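Local atomic coordinates of 2-dehydropantoate 2-reductase (PDB entry 3WFI), a protein that acts as an NAD-dependent D-mandelate dehydrogenase of the ketopantoate reductase family, interconverting D-2-hydroxy acids and the corresponding 2-oxo acids. Residues B[2-7]-B[27-32]; B[74-79]-B[98-103]; B[12-17]-B[129-134]. All blocks are in the same frame, centred on the assembly; numbering follows the deposited sequence.

Contact 1: residues B[2-7]-B[27-32]; sequences KIAIAG and LLIDGW
I5 and L27 meet through their backbones: I5 N donates to L27 O over 2.8 Å in an almost straight bond (173°), while L27 N reaches I3 O. Two residues further on, I29 N donates to I5 O at 2.9 Å. G7 N then closes on I29 O at 2.8 Å, which carries the parallel pairing one residue past the end of strand 2-6.

On one side of the sheet I5 and L28 lie alongside each other, pointing the same way, and L28 CD2 rests 3.7 Å from I5 CB. On the face of A4, L27 and I29 the extended chain of I29 (chi2 165°) sends CD1 to 3.9 Å from A4 CB, and helix 80-90 covers I29 and A6 through M86 and I90. Helix 10-21 backs the other layer, with G16 lying against I5 and L28.

D30, at the end of its strand, is set by its own polar bonds. OD1 accepts from A8 N and sits 3.9 Å from G7 C; OD2 takes W32 N at 2.8 Å, an Asx turn just ahead of helix 33-42. The backbone angles of G7 (phi 114°) would push a CB against the carbonyl oxygen of A6, which by itself calls for glycine, as expected for the first glycine of a Rossmann-type GxGxxG loop. Backbone amides thus fix the carboxylate of D30, an NAD(+)-binding residue, beside that loop, consistent with the acid that takes the adenine ribose hydroxyls in NAD-dependent Rossmann enzymes.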
loop_
_atom_site.group_PDB
_atom_site.type_symbol
_atom_site.label_atom_id
_atom_site.label_comp_id
_atom_site.label_asym_id
_atom_site.label_seq_id
_atom_site.Cartn_x
_atom_site.Cartn_y
_atom_site.Cartn_z
ATOM N N LYS B 2 2.484 -47.054 4.003
ATOM C CA LYS B 2 1.911 -46.699 2.708
ATOM C C LYS B 2 2.057 -45.194 2.575
ATOM O O LYS B 2 1.522 -44.441 3.392
ATOM C CB LYS B 2 0.436 -47.086 2.630
ATOM C CG LYS B 2 0.174 -48.583 2.495
ATOM C CD LYS B 2 -1.336 -48.850 2.608
ATOM C CE LYS B 2 -1.742 -50.265 2.986
ATOM N NZ LYS B 2 -1.403 -51.222 1.911
ATOM N N ILE B 3 2.789 -44.759 1.555
ATOM C CA ILE B 3 3.141 -43.348 1.403
ATOM C C ILE B 3 2.646 -42.834 0.060
ATOM O O ILE B 3 2.832 -43.490 -0.974
ATOM C CB ILE B 3 4.664 -43.162 1.485
ATOM C CG1 ILE B 3 5.215 -43.844 2.738
ATOM C CG2 ILE B 3 5.033 -41.686 1.446
ATOM C CD1 ILE B 3 6.729 -43.947 2.760
ATOM N N ALA B 4 1.964 -41.698 0.074
ATOM C CA ALA B 4 1.615 -40.999 -1.156
ATOM C C ALA B 4 2.571 -39.824 -1.328
ATOM O O ALA B 4 2.810 -39.055 -0.390
ATOM C CB ALA B 4 0.177 -40.514 -1.119
ATOM N N ILE B 5 3.112 -39.703 -2.537
ATOM C CA ILE B 5 3.947 -38.578 -2.925
ATOM C C ILE B 5 3.074 -37.641 -3.753
ATOM O O ILE B 5 2.790 -37.925 -4.914
ATOM C CB ILE B 5 5.158 -39.034 -3.753
ATOM C CG1 ILE B 5 5.957 -40.123 -3.008
ATOM C CG2 ILE B 5 6.068 -37.850 -4.083
ATOM C CD1 ILE B 5 6.613 -39.669 -1.732
ATOM N N ALA B 6 2.610 -36.561 -3.126
ATOM C CA ALA B 6 1.665 -35.611 -3.746
ATOM C C ALA B 6 2.475 -34.540 -4.446
ATOM O O ALA B 6 2.852 -33.527 -3.838
ATOM C CB ALA B 6 0.765 -34.989 -2.704
ATOM N N GLY B 7 2.775 -34.801 -5.719
ATOM C CA GLY B 7 3.708 -33.983 -6.494
ATOM C C GLY B 7 4.941 -34.804 -6.830
ATOM O O GLY B 7 5.893 -34.867 -6.044
ATOM N N LEU B 27 2.909 -44.526 -3.610
ATOM C CA LEU B 27 2.067 -44.079 -4.711
ATOM C C LEU B 27 2.481 -42.663 -5.101
ATOM O O LEU B 27 2.480 -41.749 -4.264
ATOM C CB LEU B 27 0.588 -44.093 -4.296
ATOM C CG LEU B 27 -0.415 -43.532 -5.309
ATOM C CD1 LEU B 27 -0.533 -44.432 -6.533
ATOM C CD2 LEU B 27 -1.775 -43.320 -4.652
ATOM N N LEU B 28 2.847 -42.491 -6.369
ATOM C CA LEU B 28 3.136 -41.175 -6.910
ATOM C C LEU B 28 1.835 -40.555 -7.415
ATOM O O LEU B 28 0.990 -41.232 -7.985
ATOM C CB LEU B 28 4.141 -41.258 -8.053
ATOM C CG LEU B 28 5.506 -41.889 -7.723
ATOM C CD1 LEU B 28 6.382 -41.884 -8.957
ATOM C CD2 LEU B 28 6.219 -41.184 -6.572
ATOM N N ILE B 29 1.675 -39.263 -7.173
ATOM C CA ILE B 29 0.506 -38.521 -7.642
ATOM C C ILE B 29 0.996 -37.243 -8.308
ATOM O O ILE B 29 1.771 -36.488 -7.725
ATOM C CB ILE B 29 -0.456 -38.168 -6.488
ATOM C CG1 ILE B 29 -0.822 -39.418 -5.699
ATOM C CG2 ILE B 29 -1.733 -37.521 -7.031
ATOM C CD1 ILE B 29 -1.458 -39.136 -4.352
ATOM N N ASP B 30 0.556 -37.017 -9.542
ATOM C CA ASP B 30 1.032 -35.877 -10.325
ATOM C C ASP B 30 -0.019 -35.397 -11.327
ATOM O O ASP B 30 -0.890 -36.167 -11.753
ATOM C CB ASP B 30 2.307 -36.254 -11.059
ATOM C CG ASP B 30 3.126 -35.044 -11.448
ATOM O OD1 ASP B 30 3.897 -34.551 -10.602
ATOM O OD2 ASP B 30 3.001 -34.595 -12.607
ATOM N N GLY B 31 0.074 -34.125 -11.704
ATOM C CA GLY B 31 -0.856 -33.522 -12.650
ATOM C C GLY B 31 -0.375 -33.490 -14.084
ATOM O O GLY B 31 -1.151 -33.160 -14.981
ATOM N N TRP B 32 0.892 -33.823 -14.316
ATOM C CA TRP B 32 1.461 -33.787 -15.660
ATOM C C TRP B 32 1.183 -35.116 -16.379
ATOM O O TRP B 32 1.854 -36.118 -16.138
ATOM C CB TRP B 32 2.966 -33.463 -15.598
ATOM C CG TRP B 32 3.657 -33.384 -16.928
ATOM C CD1 TRP B 32 3.072 -33.191 -18.151
ATOM C CD2 TRP B 32 5.075 -33.470 -17.171
ATOM N NE1 TRP B 32 4.032 -33.179 -19.136
ATOM C CE2 TRP B 32 5.267 -33.348 -18.565
ATOM C CE3 TRP B 32 6.199 -33.653 -16.348
ATOM C CZ2 TRP B 32 6.538 -33.395 -19.154
ATOM C CZ3 TRP B 32 7.460 -33.709 -16.937
ATOM C CH2 TRP B 32 7.617 -33.572 -18.327
#

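Contact 2: residues B[74-79]-B[98-103]; sequences IILFTK and TEVLCL
I74, I75 and L76 pair with V100, L101 and C102 in a parallel ladder of strands 74-76 and 98-102, whose axes approach to 4.8 Å at 19°: I74 N donates to E99 O, L101 N to I74 O (2.8 Å) and L76 N to L101 O. The ladder fades at its C-terminal end, where L103 N reaches L76 O only weakly, at 3.3 Å.

The side chains form two unlike layers. In the first, I74, L76, V100 and C102 share a face of the sheet with the methyl of T98. L76 CD1 presses on V100 CG1 at 3.5 Å, tighter than an ordinary methyl contact; the valine branch is directed there by standing anti to its backbone N (chi1 179°). T98 CG2 meets I74 CG1 and CD1, each at 4.0 Å, while T98 OG1 turns to V71 O and the backbone N of K95.

In the second layer, L103 is the meeting point. Its CD2 lies 3.5 Å from I75 CG2 and, coming obliquely at the ring, 3.4 Å from F77 CZ. L103 and F77 run side by side in the same direction, and the leucine's chi2 of 17°, far from staggered, suggests that the fit exacts a conformational price. I75 CG2 also touches L101 CD2, more loosely at 4.3 Å.

Beyond the pair, helix 80-90 lies against the first layer through L83 and I90, and I113 of helix 109-113 packs on both L76 and V100. Over the second layer runs helix 10-21, where F15 meets the ring of F77 edge-to-face and also touches L103, and where F77 reaches M11, an NAD(+)-binding residue. Strand 2-6 flanks strand 71-76 on its other edge, placing this contact in the middle of the Rossmann sheet.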
loop_
_atom_site.group_PDB
_atom_site.type_symbol
_atom_site.label_atom_id
_atom_site.label_comp_id
_atom_site.label_asym_id
_atom_site.label_seq_id
_atom_site.Cartn_x
_atom_site.Cartn_y
_atom_site.Cartn_z
ATOM N N ILE B 74 1.326 -38.815 3.704
ATOM C CA ILE B 74 1.383 -38.016 2.488
ATOM C C ILE B 74 2.563 -37.055 2.622
ATOM O O ILE B 74 2.649 -36.285 3.589
ATOM C CB ILE B 74 0.080 -37.226 2.277
ATOM C CG1 ILE B 74 -1.121 -38.163 2.206
ATOM C CG2 ILE B 74 0.154 -36.363 1.018
ATOM C CD1 ILE B 74 -2.452 -37.442 2.222
ATOM N N ILE B 75 3.466 -37.088 1.651
ATOM C CA ILE B 75 4.547 -36.100 1.564
ATOM C C ILE B 75 4.225 -35.143 0.420
ATOM O O ILE B 75 4.072 -35.556 -0.730
ATOM C CB ILE B 75 5.928 -36.753 1.341
ATOM C CG1 ILE B 75 6.123 -37.921 2.307
ATOM C CG2 ILE B 75 7.041 -35.722 1.519
ATOM C CD1 ILE B 75 7.452 -38.637 2.158
ATOM N N LEU B 76 4.107 -33.855 0.756
ATOM C CA LEU B 76 3.636 -32.839 -0.174
ATOM C C LEU B 76 4.798 -32.141 -0.864
ATOM O O LEU B 76 5.667 -31.579 -0.190
ATOM C CB LEU B 76 2.815 -31.779 0.577
ATOM C CG LEU B 76 1.487 -32.219 1.212
ATOM C CD1 LEU B 76 1.000 -31.132 2.156
ATOM C CD2 LEU B 76 0.440 -32.502 0.160
ATOM N N PHE B 77 4.783 -32.177 -2.196
ATOM C CA PHE B 77 5.723 -31.435 -3.043
ATOM C C PHE B 77 4.922 -30.629 -4.073
ATOM O O PHE B 77 5.155 -30.751 -5.275
ATOM C CB PHE B 77 6.650 -32.387 -3.812
ATOM C CG PHE B 77 7.560 -33.189 -2.936
ATOM C CD1 PHE B 77 8.748 -32.644 -2.484
ATOM C CD2 PHE B 77 7.218 -34.474 -2.537
ATOM C CE1 PHE B 77 9.587 -33.366 -1.654
ATOM C CE2 PHE B 77 8.061 -35.206 -1.707
ATOM C CZ PHE B 77 9.245 -34.647 -1.272
ATOM N N THR B 78 3.950 -29.859 -3.608
ATOM C CA THR B 78 3.077 -29.087 -4.489
ATOM C C THR B 78 3.215 -27.607 -4.146
ATOM O O THR B 78 3.156 -27.245 -2.976
ATOM C CB THR B 78 1.599 -29.491 -4.298
ATOM O OG1 THR B 78 1.403 -30.844 -4.713
ATOM C CG2 THR B 78 0.683 -28.614 -5.116
ATOM N N LYS B 79 3.348 -26.756 -5.158
ATOM C CA LYS B 79 3.386 -25.307 -4.923
ATOM C C LYS B 79 2.140 -24.811 -4.192
ATOM O O LYS B 79 1.058 -25.392 -4.312
ATOM C CB LYS B 79 3.552 -24.545 -6.244
ATOM C CG LYS B 79 4.912 -24.748 -6.881
ATOM C CD LYS B 79 4.948 -24.260 -8.334
ATOM C CE LYS B 79 6.244 -23.533 -8.635
ATOM N NZ LYS B 79 6.248 -22.846 -9.956
ATOM N N THR B 98 -3.801 -40.662 9.139
ATOM C CA THR B 98 -2.872 -40.285 8.081
ATOM C C THR B 98 -2.092 -39.047 8.494
ATOM O O THR B 98 -2.672 -38.046 8.938
ATOM C CB THR B 98 -3.592 -40.013 6.757
ATOM O OG1 THR B 98 -4.167 -41.232 6.271
ATOM C CG2 THR B 98 -2.622 -39.454 5.715
ATOM N N GLU B 99 -0.774 -39.128 8.354
ATOM C CA GLU B 99 0.093 -38.004 8.668
ATOM C C GLU B 99 0.452 -37.289 7.378
ATOM O O GLU B 99 0.506 -37.918 6.307
ATOM C CB GLU B 99 1.345 -38.483 9.414
ATOM C CG GLU B 99 0.995 -39.129 10.737
ATOM C CD GLU B 99 2.193 -39.425 11.602
ATOM O OE1 GLU B 99 3.194 -39.972 11.115
ATOM O OE2 GLU B 99 2.113 -39.127 12.809
ATOM N N VAL B 100 0.679 -35.985 7.483
ATOM C CA VAL B 100 1.058 -35.174 6.339
ATOM C C VAL B 100 2.370 -34.462 6.636
ATOM O O VAL B 100 2.483 -33.746 7.630
ATOM C CB VAL B 100 -0.001 -34.101 6.014
ATOM C CG1 VAL B 100 0.443 -33.244 4.831
ATOM C CG2 VAL B 100 -1.359 -34.730 5.724
ATOM N N LEU B 101 3.351 -34.655 5.763
ATOM C CA LEU B 101 4.636 -33.972 5.870
ATOM C C LEU B 101 4.744 -32.988 4.728
ATOM O O LEU B 101 4.746 -33.384 3.558
ATOM C CB LEU B 101 5.797 -34.976 5.810
ATOM C CG LEU B 101 7.203 -34.378 5.706
ATOM C CD1 LEU B 101 7.518 -33.467 6.882
ATOM C CD2 LEU B 101 8.234 -35.492 5.595
ATOM N N CYS B 102 4.798 -31.705 5.072
ATOM C CA CYS B 102 4.944 -30.666 4.085
ATOM C C CYS B 102 6.413 -30.304 3.903
ATOM O O CYS B 102 7.114 -30.003 4.868
ATOM C CB CYS B 102 4.161 -29.415 4.490
ATOM S SG CYS B 102 4.241 -28.180 3.178
ATOM N N LEU B 103 6.877 -30.373 2.664
ATOM C CA LEU B 103 8.217 -29.914 2.317
ATOM C C LEU B 103 8.136 -28.657 1.447
ATOM O O LEU B 103 9.111 -28.275 0.801
ATOM C CB LEU B 103 9.010 -31.033 1.639
ATOM C CG LEU B 103 9.760 -32.046 2.491
ATOM C CD1 LEU B 103 9.299 -32.062 3.932
ATOM C CD2 LEU B 103 9.710 -33.432 1.880
#

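Contact 3: residues B[12-17]-B[129-134]; sequences GSRFGL and WTAGLE
R14 meets W129 with a face of its guanidinium and T130 O with its edge. Its side chain starts out extended from helix 10-21, with CG anti to the backbone N (chi1 173°), and bends at chi3 (-82°), which turns the guanidinium side-on to the carbonyl. NE and NH2 both donate to T130 O, at 2.8 and 2.9 Å. The oxygen lies close to the guanidinium plane, yet the two donors reach it from opposite faces of the carbonyl plane. A bifurcated grip of this kind would be expected to polarise the T130 carbonyl.

W129 supplies the second surface. Its CE3 lies over one guanidinium face, offset toward the rim, and 3.5 Å from R14 NH1, the two planes being 28° apart. Nearer the backbone, R14 CD rests 3.7 Å from W129 CB. The indole is tethered through its pyrrole nitrogen, NE1 donating to L172 O.

In the Rossmann fold the helix after the glycine-rich loop carries the dinucleotide site at its N-terminal end, and helix 10-21 is that helix, with G12 the last glycine of the GxGxxG pattern. Here it also takes hold of the segment leading into strand 132-135. A131, an NAD(+)-binding residue, follows the gripped carbonyl directly, and its CB stands 4.3 Å from R14 NE and touches A10, another NAD(+)-binding residue. F15 adds a looser apolar contact, with CE1 4.4 Å from W129 CD1.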
loop_
_atom_site.group_PDB
_atom_site.type_symbol
_atom_site.label_atom_id
_atom_site.label_comp_id
_atom_site.label_asym_id
_atom_site.label_seq_id
_atom_site.Cartn_x
_atom_site.Cartn_y
_atom_site.Cartn_z
ATOM N N GLY B 12 9.992 -35.070 -5.504
ATOM C CA GLY B 12 9.024 -36.123 -5.192
ATOM C C GLY B 12 9.467 -37.474 -5.740
ATOM O O GLY B 12 9.327 -38.509 -5.081
ATOM N N SER B 13 9.997 -37.463 -6.954
ATOM C CA SER B 13 10.513 -38.682 -7.570
ATOM C C SER B 13 11.721 -39.229 -6.807
ATOM O O SER B 13 11.855 -40.435 -6.665
ATOM C CB SER B 13 10.863 -38.443 -9.039
ATOM O OG SER B 13 9.689 -38.225 -9.815
ATOM N N ARG B 14 12.595 -38.358 -6.315
ATOM C CA ARG B 14 13.714 -38.815 -5.494
ATOM C C ARG B 14 13.176 -39.523 -4.256
ATOM O O ARG B 14 13.549 -40.665 -3.979
ATOM C CB ARG B 14 14.608 -37.658 -5.038
ATOM C CG ARG B 14 15.664 -38.116 -4.036
ATOM C CD ARG B 14 16.530 -36.990 -3.497
ATOM N NE ARG B 14 17.636 -36.598 -4.377
ATOM C CZ ARG B 14 18.774 -37.280 -4.570
ATOM N NH1 ARG B 14 18.987 -38.455 -3.993
ATOM N NH2 ARG B 14 19.709 -36.785 -5.385
ATOM N N PHE B 15 12.301 -38.832 -3.522
ATOM C CA PHE B 15 11.735 -39.370 -2.282
ATOM C C PHE B 15 10.995 -40.680 -2.545
ATOM O O PHE B 15 11.209 -41.663 -1.844
ATOM C CB PHE B 15 10.803 -38.357 -1.607
ATOM C CG PHE B 15 11.508 -37.377 -0.704
ATOM C CD1 PHE B 15 12.458 -36.501 -1.216
ATOM C CD2 PHE B 15 11.196 -37.300 0.648
ATOM C CE1 PHE B 15 13.106 -35.600 -0.407
ATOM C CE2 PHE B 15 11.843 -36.392 1.473
ATOM C CZ PHE B 15 12.799 -35.537 0.937
ATOM N N GLY B 16 10.163 -40.699 -3.579
ATOM C CA GLY B 16 9.424 -41.890 -3.970
ATOM C C GLY B 16 10.323 -43.074 -4.282
ATOM O O GLY B 16 10.090 -44.194 -3.806
ATOM N N LEU B 17 11.357 -42.826 -5.078
ATOM C CA LEU B 17 12.315 -43.868 -5.420
ATOM C C LEU B 17 13.058 -44.401 -4.196
ATOM O O LEU B 17 13.141 -45.624 -3.984
ATOM C CB LEU B 17 13.325 -43.342 -6.427
ATOM C CG LEU B 17 14.282 -44.411 -6.945
ATOM C CD1 LEU B 17 13.526 -45.500 -7.698
ATOM C CD2 LEU B 17 15.336 -43.764 -7.834
ATOM N N TRP B 129 18.205 -31.996 -0.249
ATOM C CA TRP B 129 18.534 -32.838 -1.397
ATOM C C TRP B 129 18.391 -32.053 -2.691
ATOM O O TRP B 129 17.679 -31.060 -2.724
ATOM C CB TRP B 129 17.598 -34.059 -1.437
ATOM C CG TRP B 129 17.878 -35.025 -0.350
ATOM C CD1 TRP B 129 17.247 -35.111 0.864
ATOM C CD2 TRP B 129 18.881 -36.040 -0.359
ATOM N NE1 TRP B 129 17.801 -36.126 1.606
ATOM C CE2 TRP B 129 18.806 -36.712 0.878
ATOM C CE3 TRP B 129 19.850 -36.442 -1.289
ATOM C CZ2 TRP B 129 19.654 -37.777 1.205
ATOM C CZ3 TRP B 129 20.684 -37.502 -0.968
ATOM C CH2 TRP B 129 20.582 -38.156 0.270
ATOM N N THR B 130 19.060 -32.508 -3.751
ATOM C CA THR B 130 18.813 -31.980 -5.085
ATOM C C THR B 130 18.262 -33.082 -5.992
ATOM O O THR B 130 18.371 -34.270 -5.696
ATOM C CB THR B 130 20.087 -31.350 -5.706
ATOM O OG1 THR B 130 21.103 -32.342 -5.834
ATOM C CG2 THR B 130 20.604 -30.223 -4.834
ATOM N N ALA B 131 17.642 -32.675 -7.092
ATOM C CA ALA B 131 17.056 -33.615 -8.046
ATOM C C ALA B 131 16.718 -32.885 -9.334
ATOM O O ALA B 131 16.287 -31.741 -9.294
ATOM C CB ALA B 131 15.790 -34.249 -7.467
ATOM N N GLY B 132 16.889 -33.556 -10.469
ATOM C CA GLY B 132 16.587 -32.952 -11.764
ATOM C C GLY B 132 15.603 -33.765 -12.567
ATOM O O GLY B 132 15.742 -34.983 -12.654
ATOM N N LEU B 133 14.619 -33.088 -13.163
ATOM C CA LEU B 133 13.653 -33.724 -14.056
ATOM C C LEU B 133 14.086 -33.538 -15.519
ATOM O O LEU B 133 13.933 -32.461 -16.086
ATOM C CB LEU B 133 12.260 -33.138 -13.815
ATOM C CG LEU B 133 11.034 -33.860 -14.386
ATOM C CD1 LEU B 133 11.032 -35.337 -14.032
ATOM C CD2 LEU B 133 9.759 -33.198 -13.881
ATOM N N GLU B 134 14.628 -34.598 -16.118
ATOM C CA GLU B 134 15.161 -34.549 -17.485
ATOM C C GLU B 134 14.044 -34.552 -18.517
ATOM O O GLU B 134 14.104 -33.833 -19.520
ATOM C CB GLU B 134 16.090 -35.742 -17.742
ATOM C CG GLU B 134 17.302 -35.806 -16.819
ATOM C CD GLU B 134 18.426 -34.883 -17.259
ATOM O OE1 GLU B 134 19.041 -35.169 -18.308
ATOM O OE2 GLU B 134 18.701 -33.881 -16.561
#

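From the N terminus, strand 2-6 runs into helix 10-21 and returns as strand 25-30, so contact 1 closes the first beta-alpha-beta unit. Contact 2 follows in series, closing a loop of similar length round helix 80-90. Backbone pairing of A4 O with I75 N and A6 O with F77 N makes both contacts parts of one sheet. Contact 3 starts on the helix inside the loop of contact 1 and ends more than a hundred residues later; it therefore crosses contact 1 and encloses contact 2. It binds the 129-134 segment over the helix, whose G16 packs against contact 1 and whose F15 packs against contact 2.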